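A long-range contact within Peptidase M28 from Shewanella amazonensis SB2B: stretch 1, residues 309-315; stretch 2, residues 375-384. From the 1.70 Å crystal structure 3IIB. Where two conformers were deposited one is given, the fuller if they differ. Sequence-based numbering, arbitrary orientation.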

# COMPACT_ATOMS: atom_id res chain seq x y z
N GLY A 309 8.25 -29.08 -3.03
CA GLY A 309 9.66 -29.34 -3.20
C GLY A 309 10.33 -29.88 -1.96
O GLY A 309 11.14 -30.78 -2.05
N GLY A 310 9.97 -29.36 -0.79
CA GLY A 310 10.51 -29.93 0.44
C GLY A 310 10.16 -31.40 0.64
O GLY A 310 11.02 -32.21 0.99
N LYS A 311 8.89 -31.74 0.41
CA LYS A 311 8.42 -33.10 0.55
C LYS A 311 9.13 -34.00 -0.48
O LYS A 311 9.52 -35.12 -0.18
CB LYS A 311 6.92 -33.14 0.33
CG LYS A 311 6.16 -32.57 1.50
CD LYS A 311 4.66 -32.49 1.25
CE LYS A 311 3.98 -32.02 2.53
NZ LYS A 311 2.54 -31.72 2.34
N THR A 312 9.29 -33.49 -1.70
CA THR A 312 9.95 -34.26 -2.74
C THR A 312 11.42 -34.53 -2.36
O THR A 312 11.90 -35.66 -2.48
CB THR A 312 9.87 -33.58 -4.09
OG1 THR A 312 8.51 -33.48 -4.49
CG2 THR A 312 10.65 -34.37 -5.15
N TYR A 313 12.10 -33.50 -1.89
CA TYR A 313 13.48 -33.64 -1.47
C TYR A 313 13.62 -34.71 -0.36
O TYR A 313 14.48 -35.58 -0.43
CB TYR A 313 14.02 -32.30 -0.96
CG TYR A 313 15.46 -32.36 -0.49
CD1 TYR A 313 15.78 -32.77 0.79
CD2 TYR A 313 16.48 -31.95 -1.33
CE1 TYR A 313 17.10 -32.82 1.21
CE2 TYR A 313 17.81 -32.00 -0.92
CZ TYR A 313 18.12 -32.42 0.34
OH TYR A 313 19.48 -32.46 0.68
N ALA A 314 12.78 -34.63 0.66
CA ALA A 314 12.81 -35.62 1.76
C ALA A 314 12.69 -37.04 1.24
O ALA A 314 13.37 -37.94 1.71
CB ALA A 314 11.72 -35.33 2.78
N LYS A 315 11.82 -37.27 0.27
CA LYS A 315 11.68 -38.62 -0.27
C LYS A 315 12.83 -39.00 -1.18
O LYS A 315 13.40 -40.11 -1.05
CB LYS A 315 10.34 -38.78 -0.99
CG LYS A 315 9.18 -38.81 -0.02
N PRO A 375 9.60 -24.10 6.88
CA PRO A 375 8.60 -24.91 6.22
C PRO A 375 9.14 -26.09 5.42
O PRO A 375 8.69 -27.22 5.61
CB PRO A 375 7.90 -23.91 5.29
CG PRO A 375 8.17 -22.61 5.83
CD PRO A 375 9.38 -22.67 6.68
N ASP A 376 10.09 -25.83 4.53
CA ASP A 376 10.60 -26.89 3.66
C ASP A 376 11.46 -27.97 4.34
O ASP A 376 11.71 -29.02 3.74
CB ASP A 376 11.39 -26.27 2.53
CG ASP A 376 10.51 -25.42 1.63
OD1 ASP A 376 9.50 -25.97 1.17
OD2 ASP A 376 10.81 -24.21 1.43
N VAL A 377 11.93 -27.69 5.55
CA VAL A 377 12.67 -28.70 6.32
C VAL A 377 11.87 -29.24 7.52
O VAL A 377 12.38 -30.04 8.31
CB VAL A 377 14.05 -28.15 6.79
CG1 VAL A 377 14.84 -27.71 5.59
CG2 VAL A 377 13.88 -27.01 7.81
N SER A 378 10.61 -28.82 7.61
CA SER A 378 9.81 -29.10 8.81
C SER A 378 9.42 -30.58 8.89
O SER A 378 9.00 -31.03 9.95
CB SER A 378 8.56 -28.22 8.86
OG SER A 378 7.67 -28.50 7.78
N MSE A 379 9.58 -31.32 7.78
CA MSE A 379 9.23 -32.75 7.77
C MSE A 379 10.43 -33.62 8.14
O MSE A 379 10.34 -34.84 8.30
CB MSE A 379 8.61 -33.17 6.42
CG MSE A 379 9.56 -33.32 5.28
SE MSE A 379 10.34 -31.67 4.71
CE MSE A 379 8.75 -30.76 4.14
N LEU A 380 11.58 -32.99 8.29
CA LEU A 380 12.80 -33.73 8.41
C LEU A 380 13.08 -34.28 9.82
O LEU A 380 13.61 -35.37 9.95
CB LEU A 380 14.01 -32.93 7.85
CG LEU A 380 13.93 -32.47 6.39
CD1 LEU A 380 15.24 -31.76 6.03
CD2 LEU A 380 13.65 -33.65 5.43
N PRO A 381 12.69 -33.54 10.89
CA PRO A 381 12.88 -34.15 12.22
C PRO A 381 12.18 -35.47 12.44
O PRO A 381 12.74 -36.33 13.10
CB PRO A 381 12.36 -33.08 13.18
CG PRO A 381 12.68 -31.76 12.44
CD PRO A 381 12.35 -32.13 10.98
N ALA A 382 10.98 -35.64 11.88
CA ALA A 382 10.28 -36.89 12.00
C ALA A 382 11.05 -38.02 11.29
O ALA A 382 10.82 -39.18 11.59
CB ALA A 382 8.84 -36.76 11.42
N LEU A 383 11.94 -37.68 10.36
CA LEU A 383 12.78 -38.63 9.66
C LEU A 383 14.16 -38.74 10.31
O LEU A 383 15.05 -39.44 9.81
CB LEU A 383 12.88 -38.24 8.19
CG LEU A 383 11.51 -38.12 7.46
CD1 LEU A 383 11.72 -37.54 6.06
CD2 LEU A 383 10.83 -39.49 7.41
N GLY A 384 14.31 -38.06 11.45
CA GLY A 384 15.51 -38.20 12.26
C GLY A 384 16.55 -37.10 12.11
O GLY A 384 17.58 -37.13 12.80
O HOH W 1 8.64 -26.76 -1.11
O HOH W 2 13.26 -30.99 2.55

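A regular helix, residues 309-315, lies against an irregular chain that coils through two 3-10 segments, with a type I turn from Val377 to Leu380. No direct hydrogen bond crosses between them. The contact, at 263 Å² summed over both sides, rests on close apolar packing and two bridging waters.

Ala314 covers the most surface on the helix. Its methyl points toward the second stretch and meets three side chains at once: CB lies 3.7 Å from CD2 of Leu380, 3.9 Å from CG of Met379 and 4.0 Å from CD1 of Leu383. A single small group thus serves as the common floor for three longer ones. Leu380 sends its CA-to-CB bond sideways, yet its end comes nearer and reaches the methyl.

One helical turn earlier, Gly310 sets the approach. Its CA is 4.4 Å from CA of Asp376 and 3.6 Å from the Asp376 carbonyl O. The missing side chain allows this: an ideal CB would point toward the second stretch and sit 2.7 Å from that same O, a clash, and 3.2 Å from CE of Met379, which is tight.

Met379, a selenomethionine, joins the two sites. Its folded side chain (p, m, m) runs from the alanine back toward the glycine, placing SE 3.8 Å from O of Gly310 and CE 4.1 Å from CG of Lys311. That lysine's CA-to-CB bond points away, so it adds only a margin.

Water bridges the polar groups where the backbones come closest. Water 1 accepts from Gly310 N at 2.9 Å and donates to Asp376 OD1 at 2.6 Å. Water 2 donates to both carbonyls, Gly310 O at 3.0 Å and Asp376 O at 2.8 Å, linking two acceptors that could not bond each other. The rule is glycine for proximity, alanine for a shared apolar seat, and water between the polar groups.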